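Secreted protein (Kutzneria albida DSM 43870, PDB 5M6Q) is a microbial transglutaminase that probably cross-links proteins by transferring the gamma-acyl group of a glutamine side chain to an amine. Local coordinates at residues 82-87 with 91-96; 77-82 with 98-103; 53-58 with 115-120; 71-76 with 217-222; 124-129 with 178-183. All coordinates share one frame; numbering follows the deposited sequence. Where two conformers were deposited one is given.

Contact 1 (82-87 with 91-96)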
# COMPACT_ATOMS: atom_id res chain seq x y z
N LYS A 82 -14.59 -9.73 3.02
CA LYS A 82 -15.77 -10.58 3.12
C LYS A 82 -15.37 -12.07 3.25
O LYS A 82 -15.92 -12.79 4.08
CB LYS A 82 -16.68 -10.35 1.92
CG LYS A 82 -18.03 -11.05 1.98
CD LYS A 82 -18.91 -10.57 0.83
CE LYS A 82 -20.33 -11.14 0.89
NZ LYS A 82 -20.41 -12.53 0.36
N ILE A 83 -14.39 -12.51 2.47
CA ILE A 83 -13.93 -13.90 2.58
C ILE A 83 -13.18 -14.19 3.89
O ILE A 83 -13.49 -15.18 4.55
CB ILE A 83 -13.07 -14.29 1.39
CG1 ILE A 83 -13.93 -14.35 0.12
CG2 ILE A 83 -12.39 -15.64 1.67
CD1 ILE A 83 -13.15 -14.57 -1.15
N VAL A 84 -12.22 -13.36 4.29
CA VAL A 84 -11.50 -13.67 5.53
C VAL A 84 -12.38 -13.46 6.77
O VAL A 84 -12.04 -13.92 7.85
CB VAL A 84 -10.18 -12.86 5.66
CG1 VAL A 84 -9.26 -13.15 4.48
CG2 VAL A 84 -10.46 -11.36 5.85
N ASP A 85 -13.52 -12.79 6.62
CA ASP A 85 -14.44 -12.67 7.74
C ASP A 85 -15.15 -13.99 8.08
O ASP A 85 -15.79 -14.10 9.12
CB ASP A 85 -15.48 -11.58 7.48
CG ASP A 85 -15.11 -10.26 8.11
OD1 ASP A 85 -14.41 -10.28 9.15
OD2 ASP A 85 -15.49 -9.20 7.55
N THR A 86 -15.04 -14.98 7.20
CA THR A 86 -15.58 -16.31 7.49
C THR A 86 -14.53 -17.23 8.14
O THR A 86 -14.78 -18.41 8.32
CB THR A 86 -16.12 -16.99 6.23
OG1 THR A 86 -15.03 -17.29 5.35
CG2 THR A 86 -17.10 -16.08 5.51
N HIS A 87 -13.37 -16.67 8.48
CA HIS A 87 -12.27 -17.43 9.08
C HIS A 87 -11.90 -18.67 8.26
O HIS A 87 -11.93 -19.79 8.77
CB HIS A 87 -12.63 -17.83 10.52
CG HIS A 87 -11.49 -18.39 11.31
ND1 HIS A 87 -11.65 -18.95 12.56
CD2 HIS A 87 -10.16 -18.48 11.03
CE1 HIS A 87 -10.48 -19.36 13.01
NE2 HIS A 87 -9.56 -19.09 12.10
N ALA A 91 -6.80 -23.38 2.33
CA ALA A 91 -7.48 -24.11 1.25
C ALA A 91 -8.90 -23.57 1.01
O ALA A 91 -9.38 -23.51 -0.14
CB ALA A 91 -7.51 -25.62 1.55
N GLN A 92 -9.58 -23.17 2.08
CA GLN A 92 -10.93 -22.64 1.96
C GLN A 92 -10.92 -21.26 1.32
O GLN A 92 -11.85 -20.88 0.62
CB GLN A 92 -11.61 -22.57 3.33
CG GLN A 92 -12.13 -23.91 3.82
CD GLN A 92 -12.62 -23.83 5.26
OE1 GLN A 92 -12.06 -23.10 6.07
NE2 GLN A 92 -13.66 -24.59 5.57
N TYR A 93 -9.85 -20.52 1.56
CA TYR A 93 -9.66 -19.21 0.97
C TYR A 93 -9.49 -19.35 -0.56
O TYR A 93 -10.08 -18.60 -1.34
CB TYR A 93 -8.46 -18.52 1.63
CG TYR A 93 -7.92 -17.30 0.92
CD1 TYR A 93 -6.94 -17.41 -0.06
CD2 TYR A 93 -8.37 -16.02 1.25
CE1 TYR A 93 -6.44 -16.30 -0.70
CE2 TYR A 93 -7.87 -14.90 0.62
CZ TYR A 93 -6.90 -15.05 -0.36
OH TYR A 93 -6.39 -13.95 -1.00
N GLU A 94 -8.71 -20.33 -0.98
CA GLU A 94 -8.46 -20.53 -2.40
C GLU A 94 -9.77 -20.87 -3.10
O GLU A 94 -10.06 -20.35 -4.17
CB GLU A 94 -7.41 -21.64 -2.62
CG GLU A 94 -7.04 -21.83 -4.07
CD GLU A 94 -5.85 -22.76 -4.26
OE1 GLU A 94 -5.13 -23.05 -3.27
OE2 GLU A 94 -5.62 -23.20 -5.41
N ALA A 95 -10.56 -21.74 -2.48
CA ALA A 95 -11.85 -22.10 -3.06
C ALA A 95 -12.80 -20.90 -3.12
O ALA A 95 -13.51 -20.72 -4.10
CB ALA A 95 -12.48 -23.24 -2.27
N ALA A 96 -12.81 -20.07 -2.08
CA ALA A 96 -13.71 -18.92 -2.02
C ALA A 96 -13.34 -17.88 -3.07
O ALA A 96 -14.20 -17.30 -3.74
CB ALA A 96 -13.68 -18.30 -0.63
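Gln92 meets the other segment at its margin: its OE1 lies 4.3 Å from the carbonyl O of His87, while that same amide oxygen accepts a hydrogen bond from the backbone N of Ser89, just ahead of the helix. One residue on, Tyr93 starts to one side, but its ring swings nearer. With CG anti to the backbone N (chi1 166°), the CD2 side of the ring comes within 4.1 Å of Ile83 CG2, the two side chains crossing at about a right angle, and Val84 CG1 sits a little farther off, 4.4 Å from Tyr93 CD2. The phenol OH is bonded elsewhere, to the backbone O of Val109. The two helices form a helical hairpin, in which helix 70-84 runs into a type I beta turn, Val84 to His87, before helix 90-99 folds back against it. The exit is tied down by Ile83 O, which accepts from both the N and the OG1 of Thr86, the hydroxyl at 2.7 Å in the carbonyl plane. A turn after Tyr93, the methyl of Ala96 rests against both branches of Ile83, with Ala96 CB 3.7 Å from Ile83 CG2 and 3.8 Å from Ile83 CD1.

Contact 2 (77-82 with 98-103)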
# COMPACT_ATOMS: atom_id res chain seq x y z
N GLN A 77 -10.62 -4.95 -1.91
CA GLN A 77 -10.55 -4.93 -0.45
C GLN A 77 -11.83 -5.47 0.17
O GLN A 77 -11.78 -6.34 1.04
CB GLN A 77 -10.29 -3.50 0.05
CG GLN A 77 -10.17 -3.40 1.57
CD GLN A 77 -10.16 -1.96 2.06
OE1 GLN A 77 -10.83 -1.08 1.49
NE2 GLN A 77 -9.40 -1.70 3.12
N ALA A 78 -12.97 -4.97 -0.28
CA ALA A 78 -14.24 -5.43 0.30
C ALA A 78 -14.45 -6.92 0.03
O ALA A 78 -14.90 -7.66 0.90
CB ALA A 78 -15.41 -4.62 -0.22
N ALA A 79 -14.11 -7.37 -1.17
CA ALA A 79 -14.30 -8.77 -1.52
C ALA A 79 -13.43 -9.67 -0.62
O ALA A 79 -13.91 -10.68 -0.08
CB ALA A 79 -13.98 -9.00 -2.99
N LEU A 80 -12.17 -9.30 -0.45
CA LEU A 80 -11.26 -10.07 0.38
C LEU A 80 -11.64 -10.05 1.86
O LEU A 80 -11.57 -11.09 2.53
CB LEU A 80 -9.83 -9.56 0.23
CG LEU A 80 -9.16 -9.86 -1.10
CD1 LEU A 80 -7.85 -9.09 -1.15
CD2 LEU A 80 -8.93 -11.35 -1.30
N ASN A 81 -12.02 -8.89 2.37
CA ASN A 81 -12.47 -8.80 3.76
C ASN A 81 -13.70 -9.69 3.99
O ASN A 81 -13.82 -10.33 5.03
CB ASN A 81 -12.79 -7.35 4.15
CG ASN A 81 -11.56 -6.57 4.57
OD1 ASN A 81 -10.54 -7.15 4.96
ND2 ASN A 81 -11.64 -5.25 4.49
N LYS A 82 -14.59 -9.73 3.02
CA LYS A 82 -15.77 -10.58 3.12
C LYS A 82 -15.37 -12.07 3.25
O LYS A 82 -15.92 -12.79 4.08
CB LYS A 82 -16.68 -10.35 1.92
CG LYS A 82 -18.03 -11.05 1.98
CD LYS A 82 -18.91 -10.57 0.83
CE LYS A 82 -20.33 -11.14 0.89
NZ LYS A 82 -20.41 -12.53 0.36
N ALA A 98 -11.93 -18.46 -5.87
CA ALA A 98 -12.33 -19.00 -7.18
C ALA A 98 -13.81 -18.77 -7.53
O ALA A 98 -14.16 -18.73 -8.71
CB ALA A 98 -12.02 -20.50 -7.25
N LYS A 99 -14.66 -18.63 -6.53
CA LYS A 99 -16.09 -18.43 -6.78
C LYS A 99 -16.49 -16.96 -6.81
O LYS A 99 -17.56 -16.61 -7.32
CB LYS A 99 -16.93 -19.13 -5.72
CG LYS A 99 -16.74 -20.62 -5.63
CD LYS A 99 -17.48 -21.15 -4.42
CE LYS A 99 -17.05 -22.58 -4.10
NZ LYS A 99 -17.71 -23.07 -2.85
N ASP A 100 -15.64 -16.09 -6.26
CA ASP A 100 -15.98 -14.67 -6.16
C ASP A 100 -15.91 -13.96 -7.52
O ASP A 100 -14.87 -13.98 -8.18
CB ASP A 100 -15.05 -13.98 -5.18
CG ASP A 100 -15.44 -12.54 -4.93
OD1 ASP A 100 -15.02 -11.65 -5.71
OD2 ASP A 100 -16.17 -12.30 -3.95
N PRO A 101 -17.02 -13.33 -7.93
CA PRO A 101 -17.13 -12.69 -9.26
C PRO A 101 -15.99 -11.71 -9.59
O PRO A 101 -15.59 -11.62 -10.74
CB PRO A 101 -18.48 -11.95 -9.19
CG PRO A 101 -18.94 -12.03 -7.77
CD PRO A 101 -18.27 -13.21 -7.16
N ILE A 102 -15.46 -11.01 -8.60
CA ILE A 102 -14.35 -10.10 -8.87
C ILE A 102 -12.99 -10.81 -8.76
O ILE A 102 -12.14 -10.71 -9.65
CB ILE A 102 -14.41 -8.90 -7.93
CG1 ILE A 102 -15.62 -8.03 -8.30
CG2 ILE A 102 -13.13 -8.10 -7.98
CD1 ILE A 102 -15.92 -6.96 -7.26
N LEU A 103 -12.79 -11.53 -7.67
CA LEU A 103 -11.47 -12.06 -7.37
C LEU A 103 -11.03 -13.16 -8.36
O LEU A 103 -9.84 -13.31 -8.63
CB LEU A 103 -11.45 -12.57 -5.92
CG LEU A 103 -11.79 -11.49 -4.88
CD1 LEU A 103 -11.84 -12.06 -3.48
CD2 LEU A 103 -10.82 -10.33 -4.94
O HOH W 1 -16.11 -11.85 -1.52
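Leu103 turns its isobutyl end onto helix 70-84, and the methyl of Ala79 lies against the whole fork: Ala79 CB is 3.8 Å from both CG and CD1 of Leu103 and 3.9 Å from its CD2. Leu80, one residue further along the helix, joins from the flank, its CD2 branch meeting Leu103 CD1 at 3.7 Å, with the two leucine side chains slanting across one another.

The polar part is carried by Asp100 and a water. The carboxylate of Asp100 lies beside the Ala79 methyl because chi1 is -174°, with CG opposite the backbone N. OD1 is gripped by two backbone donors: it receives Leu103 N on its anti lone pair, nearly straight at 167°, and Ile102 N approaches from above the carboxylate plane. Together they form an Asx turn and Asx motif, which shape the chain just after helix 90-99. OD2 faces the bridging water, which donates to it and, over 2.9 Å, to Ala79 O.

Behind this layer, Leu80 also rests on Val219 and Phe221 of strand 214-223 and on Ala124 of strand 122-131, while Leu103 touches Val76 and Ile83, so helix 70-84 lies between the sheet and the chain that follows helix 90-99.

Contact 3 (53-58 with 115-120)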
# COMPACT_ATOMS: atom_id res chain seq x y z
N LEU A 53 1.17 -2.58 7.90
CA LEU A 53 0.75 -3.93 7.57
C LEU A 53 0.95 -4.89 8.74
O LEU A 53 0.24 -5.89 8.84
CB LEU A 53 1.50 -4.45 6.35
CG LEU A 53 1.13 -3.69 5.08
CD1 LEU A 53 2.14 -3.97 3.99
CD2 LEU A 53 -0.27 -4.10 4.63
N ASN A 54 1.89 -4.59 9.64
CA ASN A 54 2.00 -5.30 10.92
C ASN A 54 2.36 -6.76 10.67
O ASN A 54 1.91 -7.66 11.36
CB ASN A 54 0.69 -5.19 11.72
CG ASN A 54 0.85 -5.67 13.17
OD1 ASN A 54 1.95 -5.72 13.70
ND2 ASN A 54 -0.27 -6.01 13.81
N ARG A 55 3.20 -6.97 9.66
CA ARG A 55 3.52 -8.31 9.21
C ARG A 55 5.01 -8.57 9.15
O ARG A 55 5.70 -8.06 8.26
CB ARG A 55 2.91 -8.56 7.84
CG ARG A 55 1.49 -8.99 7.96
CD ARG A 55 0.92 -9.21 6.61
NE ARG A 55 1.69 -10.17 5.83
CZ ARG A 55 1.43 -10.43 4.55
NH1 ARG A 55 0.42 -9.80 3.96
NH2 ARG A 55 2.16 -11.31 3.88
N GLU A 56 5.48 -9.38 10.08
CA GLU A 56 6.91 -9.63 10.22
C GLU A 56 7.49 -10.37 9.03
O GLU A 56 8.69 -10.34 8.82
CB GLU A 56 7.18 -10.40 11.50
CG GLU A 56 6.55 -11.76 11.53
CD GLU A 56 6.84 -12.49 12.82
OE1 GLU A 56 8.04 -12.80 13.08
OE2 GLU A 56 5.89 -12.73 13.59
N ASP A 57 6.64 -11.02 8.25
CA ASP A 57 7.10 -11.77 7.08
C ASP A 57 7.39 -10.86 5.88
O ASP A 57 7.86 -11.33 4.84
CB ASP A 57 6.07 -12.83 6.68
CG ASP A 57 4.71 -12.24 6.34
OD1 ASP A 57 4.23 -11.35 7.07
OD2 ASP A 57 4.11 -12.68 5.34
N LEU A 58 7.12 -9.57 6.04
CA LEU A 58 7.35 -8.62 4.95
C LEU A 58 8.48 -7.65 5.26
O LEU A 58 8.58 -7.12 6.37
CB LEU A 58 6.08 -7.82 4.66
CG LEU A 58 4.91 -8.64 4.12
CD1 LEU A 58 3.67 -7.78 4.08
CD2 LEU A 58 5.24 -9.17 2.75
N SER A 115 -0.23 -17.62 4.60
CA SER A 115 -0.70 -18.89 5.20
C SER A 115 -0.45 -19.06 6.70
O SER A 115 -1.25 -19.70 7.38
CB SER A 115 -0.05 -20.07 4.47
OG SER A 115 -0.29 -19.96 3.08
N TRP A 116 0.63 -18.49 7.21
CA TRP A 116 0.99 -18.71 8.62
C TRP A 116 0.23 -17.80 9.60
O TRP A 116 0.31 -18.00 10.81
CB TRP A 116 2.49 -18.51 8.80
CG TRP A 116 2.89 -17.10 8.59
CD1 TRP A 116 3.17 -16.49 7.40
CD2 TRP A 116 3.05 -16.10 9.60
NE1 TRP A 116 3.49 -15.18 7.61
CE2 TRP A 116 3.43 -14.91 8.95
CE3 TRP A 116 2.91 -16.10 10.99
CZ2 TRP A 116 3.67 -13.73 9.65
CZ3 TRP A 116 3.16 -14.93 11.69
CH2 TRP A 116 3.53 -13.76 11.01
N ILE A 117 -0.50 -16.80 9.09
CA ILE A 117 -1.35 -15.99 9.95
C ILE A 117 -2.80 -16.48 9.85
O ILE A 117 -3.35 -16.57 8.76
CB ILE A 117 -1.26 -14.50 9.59
CG1 ILE A 117 0.19 -14.01 9.72
CG2 ILE A 117 -2.17 -13.66 10.49
CD1 ILE A 117 0.42 -12.62 9.14
N ASP A 118 -3.41 -16.81 10.98
CA ASP A 118 -4.81 -17.25 10.95
C ASP A 118 -5.74 -16.16 10.37
O ASP A 118 -5.63 -14.98 10.70
CB ASP A 118 -5.26 -17.64 12.35
CG ASP A 118 -6.70 -18.09 12.37
OD1 ASP A 118 -7.01 -19.15 11.79
OD2 ASP A 118 -7.53 -17.37 12.97
N SER A 119 -6.65 -16.57 9.50
CA SER A 119 -7.39 -15.61 8.69
C SER A 119 -8.28 -14.68 9.54
O SER A 119 -8.65 -13.60 9.08
CB SER A 119 -8.24 -16.33 7.64
OG SER A 119 -9.11 -17.26 8.26
N ALA A 120 -8.60 -15.09 10.76
CA ALA A 120 -9.38 -14.24 11.67
C ALA A 120 -8.58 -13.01 12.12
O ALA A 120 -9.16 -12.03 12.60
CB ALA A 120 -9.83 -15.04 12.86
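Two loops meet here: a type I beta turn, Arg55 to Leu58, that follows helix 47-53, and the connection leading from helix 109-112 into strand 122-131. Trp116 carries most of the contact; its CG stands between the backbone N and the carbonyl carbon (chi1 67°), and from there the ring reaches across to the turn. The indole's pyrrole edge faces Asp57, whose CG lies near the ring plane, 3.4 Å from Trp116 NE1; carboxylate and ring planes stand 79° apart. At the far end of the same ring, Glu56 places CG 3.7 Å and OE2 3.6 Å from Trp116 CH2, its carboxylate turned almost perpendicular to the indole.

Arg55 grips Asp57 side-on. Arg55 NE bonds Asp57 OD1 and Arg55 NH2 bonds Asp57 OD2, the latter at 2.8 Å in a salt bridge, with both acceptors near the guanidinium plane; two bonds to separate oxygens restrain the rotation of the carboxylate that meets the indole. Ile117 works on two fronts: CG1 lies over one face of the Trp116 ring, and CD1 comes 4.0 Å from Arg55 CG.

The third guanidinium nitrogen, NH1, bonds Phe221 O, and Leu53 packs on Ala220 and Ala222, contacts that join the turn and the end of helix 47-53 to strand 214-223.

Contact 4 (71-76 with 217-222)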
# COMPACT_ATOMS: atom_id res chain seq x y z
N ARG A 71 -10.85 2.91 -6.87
CA ARG A 71 -12.14 2.25 -6.76
C ARG A 71 -12.05 0.73 -6.94
O ARG A 71 -12.72 -0.04 -6.25
CB ARG A 71 -13.13 2.85 -7.77
CG ARG A 71 -13.55 4.28 -7.40
CD ARG A 71 -14.26 5.00 -8.53
NE ARG A 71 -15.63 4.52 -8.70
CZ ARG A 71 -16.00 3.66 -9.65
NH1 ARG A 71 -15.11 3.20 -10.51
NH2 ARG A 71 -17.27 3.28 -9.73
N THR A 72 -11.20 0.30 -7.86
CA THR A 72 -11.00 -1.13 -8.04
C THR A 72 -10.37 -1.73 -6.79
O THR A 72 -10.78 -2.81 -6.35
CB THR A 72 -10.10 -1.45 -9.23
OG1 THR A 72 -10.60 -0.79 -10.41
CG2 THR A 72 -10.04 -2.96 -9.47
N ALA A 73 -9.36 -1.06 -6.24
CA ALA A 73 -8.71 -1.54 -5.03
C ALA A 73 -9.72 -1.63 -3.89
O ALA A 73 -9.68 -2.55 -3.08
CB ALA A 73 -7.55 -0.64 -4.63
N GLU A 74 -10.63 -0.66 -3.84
CA GLU A 74 -11.64 -0.69 -2.79
C GLU A 74 -12.60 -1.87 -2.96
O GLU A 74 -13.04 -2.47 -1.97
CB GLU A 74 -12.39 0.64 -2.76
CG GLU A 74 -11.51 1.73 -2.16
CD GLU A 74 -12.08 3.11 -2.33
OE1 GLU A 74 -12.50 3.45 -3.45
OE2 GLU A 74 -12.09 3.86 -1.32
N ALA A 75 -12.91 -2.23 -4.21
CA ALA A 75 -13.81 -3.36 -4.45
C ALA A 75 -13.11 -4.67 -4.08
O ALA A 75 -13.72 -5.60 -3.56
CB ALA A 75 -14.27 -3.39 -5.90
N VAL A 76 -11.82 -4.73 -4.35
CA VAL A 76 -11.05 -5.93 -4.09
C VAL A 76 -10.85 -6.07 -2.58
O VAL A 76 -10.96 -7.16 -2.03
CB VAL A 76 -9.73 -5.90 -4.87
CG1 VAL A 76 -8.75 -6.96 -4.35
CG2 VAL A 76 -10.03 -6.12 -6.38
N PHE A 217 -2.87 1.41 -6.98
CA PHE A 217 -3.52 1.25 -5.71
C PHE A 217 -3.53 -0.24 -5.41
O PHE A 217 -4.04 -1.04 -6.19
CB PHE A 217 -4.93 1.84 -5.74
CG PHE A 217 -4.94 3.31 -6.00
CD1 PHE A 217 -4.89 4.21 -4.94
CD2 PHE A 217 -4.92 3.80 -7.29
CE1 PHE A 217 -4.88 5.56 -5.18
CE2 PHE A 217 -4.90 5.15 -7.53
CZ PHE A 217 -4.88 6.03 -6.48
N THR A 218 -2.98 -0.58 -4.26
CA THR A 218 -2.57 -1.95 -3.98
C THR A 218 -3.28 -2.45 -2.75
O THR A 218 -3.42 -1.73 -1.76
CB THR A 218 -1.04 -2.04 -3.79
OG1 THR A 218 -0.41 -1.58 -4.98
CG2 THR A 218 -0.60 -3.48 -3.48
N VAL A 219 -3.75 -3.68 -2.84
CA VAL A 219 -4.44 -4.31 -1.73
C VAL A 219 -3.52 -5.36 -1.16
O VAL A 219 -2.93 -6.15 -1.90
CB VAL A 219 -5.76 -4.94 -2.20
CG1 VAL A 219 -6.51 -5.53 -1.00
CG2 VAL A 219 -6.61 -3.93 -2.93
N ALA A 220 -3.38 -5.36 0.16
CA ALA A 220 -2.54 -6.35 0.83
C ALA A 220 -3.16 -6.68 2.18
O ALA A 220 -3.91 -5.88 2.74
CB ALA A 220 -1.11 -5.82 1.02
N PHE A 221 -2.84 -7.86 2.69
CA PHE A 221 -3.34 -8.24 4.00
C PHE A 221 -2.49 -7.63 5.09
O PHE A 221 -1.27 -7.70 5.06
CB PHE A 221 -3.41 -9.77 4.14
CG PHE A 221 -4.61 -10.35 3.46
CD1 PHE A 221 -5.87 -10.07 3.94
CD2 PHE A 221 -4.48 -11.13 2.32
CE1 PHE A 221 -6.99 -10.58 3.32
CE2 PHE A 221 -5.59 -11.65 1.70
CZ PHE A 221 -6.85 -11.37 2.19
N ALA A 222 -3.16 -6.99 6.02
CA ALA A 222 -2.52 -6.49 7.22
C ALA A 222 -2.93 -7.40 8.37
O ALA A 222 -3.98 -8.03 8.33
CB ALA A 222 -2.90 -5.04 7.50
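Ala73 and Val219 face each other across the helix-sheet interface. Val219 points toward the helix with CG1 anti to its backbone N (chi1 -176°), which leaves CG2 as the branch that enters the helix surface. That methyl lies 3.4 Å from Ala73 O and 3.8 Å from Ala73 CB, so it rests against both backbone and side chain of the same residue. Val76, one turn on, slants across the valine from the other segment, and its CG1 meets Val219 CG2 at 4.0 Å.

Phe217 behaves differently. Its CB bond is directed at the helix and brings Phe217 CB to 3.8 Å from Ala73 CB, but the ring beyond leads away and packs on Leu70 and Ser128. The axes of the short helix and strand segments approach to 7.7 Å. Their N-to-C directions differ by 13°, so these two segments run almost parallel.

Strand 214-223 lies between strands 122-131 and 66-67 in the antiparallel sheet. Phe67 adds to the Val76 and Val219 packing, while Leu103 and Leu106 press on Val76 from the chain after helix 90-99.

Contact 5 (124-129 with 178-183)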
# COMPACT_ATOMS: atom_id res chain seq x y z
N ALA A 124 -7.82 -6.85 4.77
CA ALA A 124 -7.32 -6.27 3.54
C ALA A 124 -7.16 -4.76 3.69
O ALA A 124 -8.08 -4.08 4.14
CB ALA A 124 -8.24 -6.61 2.39
N SER A 125 -5.98 -4.25 3.35
CA SER A 125 -5.68 -2.83 3.49
C SER A 125 -5.20 -2.29 2.16
O SER A 125 -4.87 -3.07 1.28
CB SER A 125 -4.64 -2.61 4.58
OG SER A 125 -5.17 -2.98 5.84
N ILE A 126 -5.19 -0.97 2.01
CA ILE A 126 -4.82 -0.33 0.75
C ILE A 126 -3.66 0.61 0.97
O ILE A 126 -3.57 1.30 1.99
CB ILE A 126 -6.01 0.43 0.13
CG1 ILE A 126 -7.10 -0.55 -0.29
CG2 ILE A 126 -5.58 1.30 -1.08
CD1 ILE A 126 -8.33 0.13 -0.87
N PHE A 127 -2.74 0.62 0.02
CA PHE A 127 -1.77 1.69 -0.05
C PHE A 127 -1.59 2.01 -1.52
O PHE A 127 -1.95 1.22 -2.38
CB PHE A 127 -0.45 1.29 0.62
CG PHE A 127 0.20 0.09 0.01
CD1 PHE A 127 1.08 0.23 -1.05
CD2 PHE A 127 -0.04 -1.18 0.52
CE1 PHE A 127 1.69 -0.89 -1.62
CE2 PHE A 127 0.56 -2.29 -0.05
CZ PHE A 127 1.44 -2.14 -1.11
N SER A 128 -1.04 3.19 -1.80
CA SER A 128 -0.81 3.62 -3.15
C SER A 128 0.66 3.82 -3.38
O SER A 128 1.34 4.48 -2.59
CB SER A 128 -1.55 4.93 -3.45
OG SER A 128 -1.29 5.31 -4.78
N LYS A 129 1.15 3.27 -4.48
CA LYS A 129 2.55 3.36 -4.80
C LYS A 129 2.74 4.16 -6.08
O LYS A 129 2.08 3.92 -7.08
CB LYS A 129 3.16 1.96 -4.94
CG LYS A 129 4.60 1.96 -5.37
CD LYS A 129 5.01 0.52 -5.79
CE LYS A 129 6.41 0.48 -6.35
NZ LYS A 129 7.44 0.98 -5.38
N PHE A 178 -3.32 4.14 3.02
CA PHE A 178 -4.69 4.65 2.99
C PHE A 178 -5.35 4.58 4.36
O PHE A 178 -5.70 3.50 4.83
CB PHE A 178 -5.54 3.87 1.98
CG PHE A 178 -6.84 4.53 1.63
CD1 PHE A 178 -7.09 5.86 2.01
CD2 PHE A 178 -7.79 3.85 0.89
CE1 PHE A 178 -8.29 6.48 1.67
CE2 PHE A 178 -9.00 4.47 0.54
CZ PHE A 178 -9.24 5.79 0.92
N ASP A 179 -5.54 5.73 4.98
CA ASP A 179 -6.24 5.82 6.26
C ASP A 179 -7.71 6.06 5.95
O ASP A 179 -8.10 7.17 5.61
CB ASP A 179 -5.64 6.94 7.11
CG ASP A 179 -6.42 7.23 8.41
OD1 ASP A 179 -7.59 6.81 8.59
OD2 ASP A 179 -5.85 7.92 9.28
N GLN A 180 -8.51 5.02 6.07
CA GLN A 180 -9.89 5.09 5.65
C GLN A 180 -10.81 5.60 6.76
O GLN A 180 -12.01 5.72 6.56
CB GLN A 180 -10.34 3.73 5.13
CG GLN A 180 -9.64 3.39 3.82
CD GLN A 180 -9.83 1.95 3.36
OE1 GLN A 180 -9.10 1.05 3.78
NE2 GLN A 180 -10.76 1.74 2.43
N ASP A 181 -10.25 5.94 7.92
CA ASP A 181 -11.02 6.64 8.93
C ASP A 181 -11.18 8.11 8.51
O ASP A 181 -12.28 8.67 8.60
CB ASP A 181 -10.36 6.57 10.30
CG ASP A 181 -10.35 5.17 10.86
OD1 ASP A 181 -11.27 4.39 10.54
OD2 ASP A 181 -9.42 4.85 11.65
N THR A 182 -10.09 8.71 8.05
CA THR A 182 -10.11 10.13 7.72
C THR A 182 -9.99 10.41 6.24
O THR A 182 -9.99 11.56 5.84
CB THR A 182 -8.99 10.90 8.44
OG1 THR A 182 -7.71 10.36 8.06
CG2 THR A 182 -9.16 10.83 9.94
N ASN A 183 -9.86 9.36 5.43
CA ASN A 183 -9.70 9.52 3.99
C ASN A 183 -8.42 10.32 3.68
O ASN A 183 -8.44 11.21 2.84
CB ASN A 183 -10.92 10.23 3.38
CG ASN A 183 -10.98 10.06 1.89
OD1 ASN A 183 -10.70 8.98 1.36
ND2 ASN A 183 -11.34 11.14 1.18
O HOH W 2 -6.23 0.77 4.12
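Ile126 and Phe178 sit on neighbouring antiparallel strands, 122-131 and 174-179, in the central sheet, and their side chains leave it in one direction and run alongside each other. The strands are joined here by the bond from Phe178 N to Ile126 O, 3.0 Å long, with the donor tilted from the carbonyl plane.

Along Ile126, CB already meets the neighbour, 3.9 Å from Phe178 CD2 and at the edge of the ring. CG2, placed opposite the backbone N because chi1 is -66°, continues the contact and lies 3.9 Å from Phe178 CD2. The other branch ends in CD1, which passes 4.2 Å from the same ring carbon and comes to 4.4 Å from Gln180 NE2, beside Gln77 of helix 70-84. Glu74 of that helix touches both Ile126 and Phe178, and Trp185 stacks on the phenylalanine ring.

Gln180 folds back so that its CG lies over the centre of one face of the Phe178 ring, while its OE1 accepts from Gln77 NE2. Past the strand, Asp179 shapes the turn as an Asx turn and Asx motif: Asp181 N meets OD1 almost end-on to its C-O bond, and Thr182 N comes from above the carboxylate plane. A water takes the N-H of Ile126 at 2.9 Å.

Overall arrangement
Helix 70-84 unites four of the five contacts: contacts 4, 2 and 1 follow one another along it, and contact 5 meets it through Gln77. Contacts 1 and 2 lie 9 Å apart, centre to centre, and touch where Ile83 CD1 and Leu103 CD1 are 3.7 Å apart. Contacts 4 and 5 are also 9 Å apart and reach the same sheet through the neighbouring strands 214-223 and 122-131, with Ala220 O and Ser125 N 2.7 Å apart. Contact 3 joins two loops and reaches contact 4 through Arg55 and contact 1 through His87 and Asp118, although its centre is about 15 Å from that of contact 1.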